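Local coordinates for putative pachytene checkpoint protein 2 (Caenorhabditis elegans, PDB 4XGU) that is an AAA+ ATPase of the PCH2 subfamily that binds and hydrolyses ATP, and probably remodels proteins and has a key role in chromosome recombination during meiosis, at residues I335-V349 with E401-L413. Residues are numbered along the deposited sequence; the frame is centred on the assembly and turned at random.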
loop_
_atom_site.group_PDB
_atom_site.type_symbol
_atom_site.label_atom_id
_atom_site.label_comp_id
_atom_site.label_asym_id
_atom_site.label_seq_id
_atom_site.Cartn_x
_atom_site.Cartn_y
_atom_site.Cartn_z
ATOM N N ILE B 335 -44.556 13.880 -26.118
ATOM C CA ILE B 335 -45.817 13.693 -26.828
ATOM C C ILE B 335 -46.084 14.843 -27.793
ATOM O O ILE B 335 -46.483 14.624 -28.935
ATOM C CB ILE B 335 -46.998 13.567 -25.847
ATOM C CG1 ILE B 335 -46.786 12.373 -24.917
ATOM C CG2 ILE B 335 -48.313 13.428 -26.597
ATOM C CD1 ILE B 335 -47.854 12.232 -23.859
ATOM N N MET B 336 -45.854 16.069 -27.332
ATOM C CA MET B 336 -46.078 17.249 -28.162
ATOM C C MET B 336 -45.149 17.264 -29.371
ATOM O O MET B 336 -45.539 17.700 -30.456
ATOM C CB MET B 336 -45.897 18.526 -27.340
ATOM C CG MET B 336 -46.961 18.721 -26.276
ATOM S SD MET B 336 -48.619 18.472 -26.942
ATOM C CE MET B 336 -48.719 19.825 -28.115
ATOM N N GLU B 337 -43.925 16.782 -29.180
ATOM C CA GLU B 337 -42.964 16.674 -30.272
ATOM C C GLU B 337 -43.354 15.550 -31.219
ATOM O O GLU B 337 -43.166 15.651 -32.432
ATOM C CB GLU B 337 -41.551 16.445 -29.727
ATOM C CG GLU B 337 -40.510 16.077 -30.781
ATOM C CD GLU B 337 -40.184 17.217 -31.733
ATOM O OE1 GLU B 337 -40.665 18.351 -31.514
ATOM O OE2 GLU B 337 -39.436 16.978 -32.704
ATOM N N LEU B 338 -43.904 14.477 -30.661
ATOM C CA LEU B 338 -44.393 13.368 -31.469
ATOM C C LEU B 338 -45.580 13.796 -32.324
ATOM O O LEU B 338 -45.797 13.267 -33.415
ATOM C CB LEU B 338 -44.788 12.188 -30.582
ATOM C CG LEU B 338 -43.660 11.332 -30.009
ATOM C CD1 LEU B 338 -44.228 10.302 -29.047
ATOM C CD2 LEU B 338 -42.882 10.655 -31.127
ATOM N N ALA B 339 -46.349 14.756 -31.821
ATOM C CA ALA B 339 -47.498 15.279 -32.551
ATOM C C ALA B 339 -47.058 16.240 -33.651
ATOM O O ALA B 339 -47.719 16.361 -34.681
ATOM C CB ALA B 339 -48.462 15.969 -31.600
ATOM N N ARG B 340 -45.940 16.923 -33.425
ATOM C CA ARG B 340 -45.407 17.862 -34.404
ATOM C C ARG B 340 -44.981 17.150 -35.683
ATOM O O ARG B 340 -45.224 17.641 -36.784
ATOM C CB ARG B 340 -44.222 18.635 -33.820
ATOM C CG ARG B 340 -43.649 19.685 -34.758
ATOM C CD ARG B 340 -42.403 20.335 -34.182
ATOM N NE ARG B 340 -41.287 19.399 -34.099
ATOM C CZ ARG B 340 -40.430 19.171 -35.090
ATOM N NH1 ARG B 340 -40.562 19.812 -36.246
ATOM N NH2 ARG B 340 -39.443 18.301 -34.928
ATOM N N ILE B 341 -44.344 15.994 -35.538
ATOM C CA ILE B 341 -43.882 15.236 -36.695
ATOM C C ILE B 341 -44.971 14.317 -37.232
ATOM O O ILE B 341 -44.765 13.606 -38.213
ATOM C CB ILE B 341 -42.634 14.406 -36.363
ATOM C CG1 ILE B 341 -42.834 13.649 -35.051
ATOM C CG2 ILE B 341 -41.413 15.303 -36.267
ATOM C CD1 ILE B 341 -41.599 12.909 -34.587
ATOM N N GLY B 342 -46.132 14.337 -36.585
ATOM C CA GLY B 342 -47.283 13.594 -37.066
ATOM C C GLY B 342 -47.330 12.148 -36.612
ATOM O O GLY B 342 -48.157 11.369 -37.089
ATOM N N VAL B 343 -46.446 11.783 -35.692
ATOM C CA VAL B 343 -46.432 10.426 -35.155
ATOM C C VAL B 343 -47.663 10.194 -34.283
ATOM O O VAL B 343 -48.351 9.179 -34.415
ATOM C CB VAL B 343 -45.154 10.150 -34.342
ATOM C CG1 VAL B 343 -45.282 8.847 -33.574
ATOM C CG2 VAL B 343 -43.941 10.118 -35.261
ATOM N N VAL B 344 -47.938 11.147 -33.399
ATOM C CA VAL B 344 -49.133 11.098 -32.565
ATOM C C VAL B 344 -50.196 12.064 -33.087
ATOM O O VAL B 344 -50.077 13.280 -32.927
ATOM C CB VAL B 344 -48.810 11.431 -31.093
ATOM C CG1 VAL B 344 -50.091 11.552 -30.278
ATOM C CG2 VAL B 344 -47.894 10.371 -30.500
ATOM N N ILE B 345 -51.226 11.514 -33.722
ATOM C CA ILE B 345 -52.331 12.317 -34.242
ATOM C C ILE B 345 -53.654 11.855 -33.646
ATOM O O ILE B 345 -53.939 10.658 -33.593
ATOM C CB ILE B 345 -52.421 12.248 -35.786
ATOM C CG1 ILE B 345 -51.160 12.827 -36.431
ATOM C CG2 ILE B 345 -53.653 12.985 -36.291
ATOM C CD1 ILE B 345 -51.199 12.830 -37.946
ATOM N N ASP B 346 -54.455 12.814 -33.190
ATOM C CA ASP B 346 -55.780 12.521 -32.665
ATOM C C ASP B 346 -56.705 13.713 -32.879
ATOM O O ASP B 346 -56.494 14.784 -32.313
ATOM C CB ASP B 346 -55.707 12.156 -31.180
ATOM C CG ASP B 346 -56.991 11.527 -30.666
ATOM O OD1 ASP B 346 -58.072 12.122 -30.852
ATOM O OD2 ASP B 346 -56.919 10.429 -30.076
ATOM N N ASN B 347 -57.728 13.518 -33.704
ATOM C CA ASN B 347 -58.714 14.559 -33.954
ATOM C C ASN B 347 -59.938 14.427 -33.051
ATOM O O ASN B 347 -60.767 15.333 -32.987
ATOM C CB ASN B 347 -59.141 14.547 -35.423
ATOM C CG ASN B 347 -58.134 15.232 -36.325
ATOM O OD1 ASN B 347 -57.603 14.627 -37.256
ATOM N ND2 ASN B 347 -57.865 16.504 -36.050
ATOM N N GLU B 348 -60.046 13.298 -32.355
ATOM C CA GLU B 348 -61.154 13.075 -31.430
ATOM C C GLU B 348 -61.061 14.004 -30.223
ATOM O O GLU B 348 -62.073 14.471 -29.704
ATOM C CB GLU B 348 -61.180 11.617 -30.960
ATOM C CG GLU B 348 -61.451 10.599 -32.055
ATOM C CD GLU B 348 -61.373 9.170 -31.547
ATOM O OE1 GLU B 348 -60.884 8.971 -30.415
ATOM O OE2 GLU B 348 -61.800 8.248 -32.275
ATOM N N VAL B 349 -59.835 14.265 -29.781
ATOM C CA VAL B 349 -59.593 15.104 -28.612
ATOM C C VAL B 349 -58.981 16.444 -29.035
ATOM O O VAL B 349 -58.079 16.489 -29.871
ATOM C CB VAL B 349 -58.675 14.377 -27.593
ATOM C CG1 VAL B 349 -57.378 13.937 -28.249
ATOM C CG2 VAL B 349 -58.394 15.249 -26.389
ATOM N N GLU B 401 -49.521 3.032 -37.744
ATOM C CA GLU B 401 -48.504 3.991 -38.167
ATOM C C GLU B 401 -48.602 5.264 -37.336
ATOM O O GLU B 401 -47.623 5.991 -37.161
ATOM C CB GLU B 401 -48.667 4.317 -39.653
ATOM C CG GLU B 401 -47.465 4.993 -40.288
ATOM C CD GLU B 401 -46.466 3.997 -40.846
ATOM O OE1 GLU B 401 -45.381 4.428 -41.291
ATOM O OE2 GLU B 401 -46.769 2.783 -40.845
ATOM N N THR B 402 -49.803 5.521 -36.829
ATOM C CA THR B 402 -50.081 6.712 -36.039
ATOM C C THR B 402 -50.801 6.340 -34.746
ATOM O O THR B 402 -51.740 5.545 -34.756
ATOM C CB THR B 402 -50.933 7.714 -36.831
ATOM O OG1 THR B 402 -50.171 8.218 -37.935
ATOM C CG2 THR B 402 -51.357 8.870 -35.946
ATOM N N ILE B 403 -50.357 6.915 -33.634
ATOM C CA ILE B 403 -50.922 6.582 -32.333
ATOM C C ILE B 403 -51.992 7.576 -31.889
ATOM O O ILE B 403 -51.789 8.789 -31.949
ATOM C CB ILE B 403 -49.826 6.519 -31.254
ATOM C CG1 ILE B 403 -48.636 5.701 -31.752
ATOM C CG2 ILE B 403 -50.378 5.931 -29.967
ATOM C CD1 ILE B 403 -47.525 5.571 -30.737
ATOM N N THR B 404 -53.132 7.054 -31.446
ATOM C CA THR B 404 -54.172 7.891 -30.859
ATOM C C THR B 404 -53.724 8.336 -29.470
ATOM O O THR B 404 -52.921 7.660 -28.828
ATOM C CB THR B 404 -55.520 7.148 -30.757
ATOM O OG1 THR B 404 -55.499 6.259 -29.633
ATOM C CG2 THR B 404 -55.790 6.353 -32.028
ATOM N N LEU B 405 -54.233 9.473 -29.011
ATOM C CA LEU B 405 -53.851 10.002 -27.702
ATOM C C LEU B 405 -54.219 9.067 -26.534
ATOM O O LEU B 405 -53.401 8.884 -25.628
ATOM C CB LEU B 405 -54.471 11.388 -27.486
ATOM C CG LEU B 405 -53.826 12.271 -26.414
ATOM C CD1 LEU B 405 -53.969 13.724 -26.787
ATOM C CD2 LEU B 405 -54.438 12.035 -25.044
ATOM N N PRO B 406 -55.439 8.487 -26.534
ATOM C CA PRO B 406 -55.731 7.553 -25.439
ATOM C C PRO B 406 -54.808 6.337 -25.423
ATOM O O PRO B 406 -54.380 5.908 -24.352
ATOM C CB PRO B 406 -57.176 7.129 -25.716
ATOM C CG PRO B 406 -57.756 8.261 -26.479
ATOM C CD PRO B 406 -56.640 8.744 -27.352
ATOM N N ASN B 407 -54.506 5.791 -26.597
ATOM C CA ASN B 407 -53.594 4.657 -26.687
ATOM C C ASN B 407 -52.163 5.058 -26.350
ATOM O O ASN B 407 -51.409 4.276 -25.768
ATOM C CB ASN B 407 -53.648 4.033 -28.082
ATOM C CG ASN B 407 -54.227 2.634 -28.067
ATOM O OD1 ASN B 407 -54.129 1.921 -27.068
ATOM N ND2 ASN B 407 -54.834 2.230 -29.178
ATOM N N CYS B 408 -51.800 6.283 -26.718
ATOM C CA CYS B 408 -50.470 6.817 -26.443
ATOM C C CYS B 408 -50.151 6.797 -24.954
ATOM O O CYS B 408 -49.048 6.434 -24.548
ATOM C CB CYS B 408 -50.352 8.240 -26.981
ATOM S SG CYS B 408 -48.919 9.135 -26.367
ATOM N N MET B 409 -51.129 7.193 -24.147
ATOM C CA MET B 409 -50.993 7.165 -22.698
ATOM C C MET B 409 -50.827 5.729 -22.208
ATOM O O MET B 409 -50.047 5.458 -21.294
ATOM C CB MET B 409 -52.208 7.821 -22.041
ATOM C CG MET B 409 -51.869 8.900 -21.029
ATOM S SD MET B 409 -50.821 10.207 -21.693
ATOM C CE MET B 409 -51.778 10.729 -23.109
ATOM N N ASN B 410 -51.560 4.810 -22.831
ATOM C CA ASN B 410 -51.501 3.407 -22.452
ATOM C C ASN B 410 -50.163 2.778 -22.836
ATOM O O ASN B 410 -49.610 1.972 -22.087
ATOM C CB ASN B 410 -52.653 2.632 -23.096
ATOM C CG ASN B 410 -53.147 1.489 -22.226
ATOM O OD1 ASN B 410 -54.074 1.657 -21.431
ATOM N ND2 ASN B 410 -52.528 0.321 -22.372
ATOM N N LEU B 411 -49.640 3.157 -23.999
ATOM C CA LEU B 411 -48.371 2.611 -24.469
ATOM C C LEU B 411 -47.202 3.169 -23.670
ATOM O O LEU B 411 -46.266 2.442 -23.334
ATOM C CB LEU B 411 -48.170 2.898 -25.958
ATOM C CG LEU B 411 -49.142 2.230 -26.935
ATOM C CD1 LEU B 411 -48.652 2.389 -28.367
ATOM C CD2 LEU B 411 -49.350 0.760 -26.589
ATOM N N PHE B 412 -47.261 4.465 -23.373
ATOM C CA PHE B 412 -46.228 5.118 -22.580
ATOM C C PHE B 412 -46.090 4.447 -21.221
ATOM O O PHE B 412 -44.980 4.194 -20.755
ATOM C CB PHE B 412 -46.537 6.607 -22.405
ATOM C CG PHE B 412 -45.735 7.504 -23.306
ATOM C CD1 PHE B 412 -44.483 7.952 -22.919
ATOM C CD2 PHE B 412 -46.231 7.900 -24.537
ATOM C CE1 PHE B 412 -43.741 8.778 -23.745
ATOM C CE2 PHE B 412 -45.493 8.728 -25.366
ATOM C CZ PHE B 412 -44.248 9.166 -24.969
ATOM N N LEU B 413 -47.225 4.151 -20.598
ATOM C CA LEU B 413 -47.231 3.488 -19.300
ATOM C C LEU B 413 -46.579 2.107 -19.381
ATOM O O LEU B 413 -45.827 1.714 -18.487
ATOM C CB LEU B 413 -48.660 3.365 -18.769
ATOM C CG LEU B 413 -48.796 2.811 -17.350
ATOM C CD1 LEU B 413 -48.230 3.797 -16.337
ATOM C CD2 LEU B 413 -50.248 2.486 -17.041
#
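Ile403 N donates to Val343 O across 3.1 Å at an N-H...O angle of 161°, joining the chain that leaves helix 324-340 to the residues leading into helix 405-420; the return bond from Ile345 N to Ile403 O is weak. Beside this link, Thr402 CG2 packs against Ile345 CB at 3.5 Å. Further on, a chi1 of -166°, CG anti to the backbone N, brings the Asp346 carboxylate to the start of helix 405-420. Its OD1 takes Val349 N at 3.0 Å from above the carboxylate plane, an Asx motif. Both segments belong to the C-terminal AAA+ lid, where Thr404 N-caps helix 405-420: its OG1 accepts Asn407 N, while Asp346 OD2 takes the amide N of Leu405, the first helical residue, at 3.0 Å through its anti lone pair. Replacing Asp346 by an alanine is likely to leave both Leu405 N and Val349 N without their carboxylate acceptor, undoing the tie between the Asx motif and the helix start. Apolar contacts flank the polar link: Val349 CG1 meets Leu405 CD1 at 3.7 Å, and Ile335 sets CG1 3.9 Å from Phe412 CE2 and CD1 4.1 Å from Cys408 SG. Leu338 CD1 approaches the edge of the Phe412 ring, 4.2 Å from CE2; the ring also packs on Val394 of helix 384-397.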